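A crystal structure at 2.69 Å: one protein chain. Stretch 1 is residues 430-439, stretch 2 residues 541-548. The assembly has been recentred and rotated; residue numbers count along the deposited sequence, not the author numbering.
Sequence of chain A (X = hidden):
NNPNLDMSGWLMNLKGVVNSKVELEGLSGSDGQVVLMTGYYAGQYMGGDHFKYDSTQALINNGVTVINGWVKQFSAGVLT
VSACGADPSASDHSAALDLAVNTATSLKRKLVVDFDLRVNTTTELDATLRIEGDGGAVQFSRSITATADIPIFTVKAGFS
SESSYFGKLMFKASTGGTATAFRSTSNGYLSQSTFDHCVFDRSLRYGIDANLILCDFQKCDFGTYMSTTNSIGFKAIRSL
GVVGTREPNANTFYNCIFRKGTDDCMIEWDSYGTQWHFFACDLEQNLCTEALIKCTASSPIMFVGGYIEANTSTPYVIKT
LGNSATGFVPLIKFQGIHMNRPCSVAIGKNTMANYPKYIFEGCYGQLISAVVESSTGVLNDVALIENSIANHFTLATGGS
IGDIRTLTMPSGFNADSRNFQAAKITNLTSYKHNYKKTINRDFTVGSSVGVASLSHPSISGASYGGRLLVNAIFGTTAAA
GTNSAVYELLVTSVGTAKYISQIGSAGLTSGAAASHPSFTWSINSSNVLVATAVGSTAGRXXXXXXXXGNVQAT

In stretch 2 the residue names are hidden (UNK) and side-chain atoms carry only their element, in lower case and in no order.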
# COMPACT_ATOMS: atom_id res chain seq x y z
N SER A 430 2.70 -26.40 22.51
CA SER A 430 4.12 -26.48 22.21
C SER A 430 4.71 -27.59 23.07
O SER A 430 4.83 -27.44 24.29
CB SER A 430 4.82 -25.15 22.48
OG SER A 430 6.18 -25.22 22.09
N TYR A 431 5.09 -28.70 22.44
CA TYR A 431 5.64 -29.84 23.16
C TYR A 431 7.16 -29.82 23.18
O TYR A 431 7.76 -30.32 24.14
CB TYR A 431 5.13 -31.14 22.54
CG TYR A 431 3.62 -31.23 22.53
CD1 TYR A 431 2.92 -31.55 23.69
CD2 TYR A 431 2.89 -30.98 21.38
CE1 TYR A 431 1.54 -31.62 23.69
CE2 TYR A 431 1.51 -31.05 21.37
CZ TYR A 431 0.84 -31.37 22.53
OH TYR A 431 -0.53 -31.45 22.52
N LYS A 432 7.79 -29.27 22.15
CA LYS A 432 9.24 -29.08 22.14
C LYS A 432 9.60 -27.69 22.69
O LYS A 432 10.19 -26.85 22.02
CB LYS A 432 9.79 -29.29 20.73
CG LYS A 432 9.66 -30.72 20.24
CD LYS A 432 10.36 -30.93 18.91
CE LYS A 432 10.16 -32.35 18.41
NZ LYS A 432 10.86 -32.60 17.13
N HIS A 433 9.22 -27.48 23.94
CA HIS A 433 9.47 -26.23 24.66
C HIS A 433 10.73 -26.40 25.50
O HIS A 433 10.80 -27.29 26.35
CB HIS A 433 8.28 -25.86 25.53
CG HIS A 433 8.50 -24.66 26.40
ND1 HIS A 433 7.81 -24.45 27.57
CD2 HIS A 433 9.34 -23.60 26.26
CE1 HIS A 433 8.21 -23.32 28.12
NE2 HIS A 433 9.14 -22.78 27.35
N ASN A 434 11.72 -25.53 25.27
CA ASN A 434 13.03 -25.63 25.92
C ASN A 434 13.61 -27.03 25.72
O ASN A 434 14.07 -27.69 26.66
CB ASN A 434 12.94 -25.26 27.40
CG ASN A 434 12.44 -23.85 27.62
OD1 ASN A 434 12.55 -22.99 26.74
ND2 ASN A 434 11.90 -23.59 28.81
N TYR A 435 13.58 -27.48 24.47
CA TYR A 435 13.81 -28.86 24.10
C TYR A 435 15.17 -29.01 23.44
O TYR A 435 15.60 -28.13 22.68
CB TYR A 435 12.69 -29.33 23.16
CG TYR A 435 13.01 -30.49 22.23
CD1 TYR A 435 13.59 -30.27 20.99
CD2 TYR A 435 12.67 -31.79 22.57
CE1 TYR A 435 13.86 -31.32 20.13
CE2 TYR A 435 12.93 -32.85 21.72
CZ TYR A 435 13.53 -32.60 20.50
OH TYR A 435 13.80 -33.65 19.64
N LYS A 436 15.85 -30.11 23.73
CA LYS A 436 17.13 -30.41 23.11
C LYS A 436 17.22 -31.90 22.81
O LYS A 436 16.78 -32.73 23.61
CB LYS A 436 18.32 -30.00 24.00
CG LYS A 436 19.64 -29.99 23.25
CD LYS A 436 20.80 -30.43 24.12
CE LYS A 436 22.09 -30.50 23.32
NZ LYS A 436 21.98 -31.44 22.17
N LYS A 437 17.78 -32.22 21.65
CA LYS A 437 17.96 -33.59 21.19
C LYS A 437 19.44 -33.89 21.07
O LYS A 437 20.19 -33.11 20.48
CB LYS A 437 17.28 -33.79 19.83
CG LYS A 437 17.42 -35.18 19.22
CD LYS A 437 16.44 -36.17 19.80
CE LYS A 437 16.27 -37.38 18.89
NZ LYS A 437 15.76 -36.99 17.55
N THR A 438 19.86 -35.02 21.64
CA THR A 438 21.22 -35.51 21.50
C THR A 438 21.15 -36.96 21.05
O THR A 438 20.54 -37.79 21.74
CB THR A 438 22.01 -35.38 22.80
OG1 THR A 438 21.83 -34.06 23.33
CG2 THR A 438 23.49 -35.61 22.54
N ILE A 439 21.76 -37.27 19.91
CA ILE A 439 21.70 -38.61 19.35
C ILE A 439 23.08 -39.25 19.39
O ILE A 439 24.06 -38.61 19.80
CB ILE A 439 21.14 -38.59 17.92
CG1 ILE A 439 22.09 -37.84 16.98
CG2 ILE A 439 19.76 -37.97 17.90
CD1 ILE A 439 21.73 -37.97 15.52
N UNK A 541 21.96 -44.85 22.01
CA UNK A 541 20.73 -44.29 22.56
C UNK A 541 20.62 -42.82 22.17
O UNK A 541 21.57 -42.22 21.65
c UNK A 541 19.47 -47.82 25.29
c UNK A 541 21.85 -47.90 25.10
c UNK A 541 20.69 -44.45 24.09
c UNK A 541 20.66 -48.52 25.41
c UNK A 541 21.86 -46.59 24.68
c UNK A 541 20.68 -45.88 24.55
c UNK A 541 19.48 -46.51 24.86
N UNK A 542 19.45 -42.24 22.42
CA UNK A 542 19.19 -40.84 22.11
C UNK A 542 18.32 -40.24 23.20
O UNK A 542 17.30 -40.82 23.57
c UNK A 542 18.52 -40.69 20.74
N UNK A 543 18.73 -39.08 23.70
CA UNK A 543 17.99 -38.39 24.75
C UNK A 543 17.25 -37.17 24.23
O UNK A 543 17.67 -36.54 23.25
c UNK A 543 21.13 -41.23 27.73
se UNK A 543 20.42 -40.47 26.09
c UNK A 543 19.29 -39.09 26.87
c UNK A 543 18.92 -37.98 25.89
N UNK A 544 16.15 -36.83 24.89
CA UNK A 544 15.41 -35.60 24.63
C UNK A 544 15.16 -34.92 25.96
O UNK A 544 14.49 -35.49 26.84
o UNK A 544 12.62 -36.07 20.77
c UNK A 544 12.96 -36.70 21.80
c UNK A 544 14.09 -35.88 23.90
c UNK A 544 14.27 -36.33 22.47
o UNK A 544 12.27 -37.61 22.29
N UNK A 545 15.68 -33.71 26.12
CA UNK A 545 15.64 -32.99 27.39
C UNK A 545 14.66 -31.83 27.27
O UNK A 545 14.67 -31.10 26.28
c UNK A 545 18.03 -33.65 27.79
c UNK A 545 17.00 -31.84 29.18
c UNK A 545 17.04 -32.50 27.81
N UNK A 546 13.83 -31.66 28.30
CA UNK A 546 12.87 -30.56 28.39
C UNK A 546 13.14 -29.84 29.70
O UNK A 546 12.94 -30.41 30.78
c UNK A 546 11.12 -31.92 27.13
c UNK A 546 10.20 -32.15 24.92
c UNK A 546 11.45 -33.26 27.11
c UNK A 546 10.54 -33.49 24.91
c UNK A 546 10.49 -31.37 26.02
c UNK A 546 11.43 -31.07 28.33
c UNK A 546 11.17 -34.04 26.00
N UNK A 547 13.59 -28.59 29.62
CA UNK A 547 14.02 -27.85 30.80
C UNK A 547 12.95 -26.87 31.25
O UNK A 547 12.11 -26.43 30.46
c UNK A 547 16.30 -27.98 29.76
o UNK A 547 15.05 -25.92 29.77
c UNK A 547 15.33 -27.10 30.53
N UNK A 548 12.98 -26.55 32.54
CA UNK A 548 12.07 -25.59 33.14
C UNK A 548 12.83 -24.82 34.21
O UNK A 548 13.62 -25.40 34.96
c UNK A 548 10.85 -26.29 33.77
c UNK A 548 9.85 -25.26 34.29
o UNK A 548 10.20 -27.10 32.78

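Position 541 has seven side-chain carbons, one followed by a six-membered ring. No heteroatom sits on the ring, so it is Phe541. Its CA-to-CB bond points away from stretch 1, and the side chain makes no close contact with it.

Position 542 has a single side-chain carbon, which defines Ala542. Its CB lies 4.1 Å from Ile439 CG2, an apolar contact, while its CA approaches Thr438 O at 3.4 Å.

Position 543 carries an unbranched run of two carbons, a selenium and a carbon: selenomethionine, Met543. Its side chain shares a sheet face with that of Thr438, but the end leads away; the backbone makes the link, with N donating to Thr438 O (3.0 Å) and O accepting from Thr438 N (3.1 Å, 173° at the hydrogen).

Position 544 has three carbons in a row, the third bearing two oxygens. This is a carboxylate two methylenes from CA, hence Glu544. Tyr435 OH donates a hydrogen bond to Glu544 OE2 at 2.9 Å, and Lys437 CD packs 3.4 Å from Glu544 CG. Lys437 NZ remains 4.6 Å from Glu544 OE2, too far for a salt bridge.

Position 545 has one carbon carrying two more. The fork at CB, with no oxygen, gives Val545. Its N donates to Lys436 O (2.9 Å) and its O accepts from Lys436 N (3.0 Å).

Position 546 again shows one carbon and a ring of six carbons without a hydroxyl: Phe546. Its CE2 lies 3.4 Å from Tyr435 CD2 and 3.1 Å from Tyr431 O. The Tyr435 and Phe546 rings are oblique, with planes at 52° and centroids 5.4 Å apart.

Position 547 has a CB carrying one oxygen and one carbon, as in Thr547. Its N donates to Asn434 O at 3.1 Å; its O accepts from Asn434 ND2 at 3.3 Å, so a side-chain amide extends the backbone pairing.

Position 548 repeats that branching, giving Thr548, whose side chain makes no contact with stretch 1.

The contact works as an antiparallel strand pair, its N-to-C directions 164° apart. Paired hydrogen bonds at Lys436–Val545 and Thr438–Met543 alternate with non-hydrogen-bonded pairs at Tyr435–Phe546 and Lys437–Glu544. At the latter two, the side chains share one face and meet closely, joining aromatic packing to the tyrosine–carboxylate bond. On the other face, Lys436 NZ turns along its own strand to donate to Thr438 OG1 at 2.9 Å. Together the stretches bury 611 Å².

Stretch 2 (541-548) FAMEVFTT
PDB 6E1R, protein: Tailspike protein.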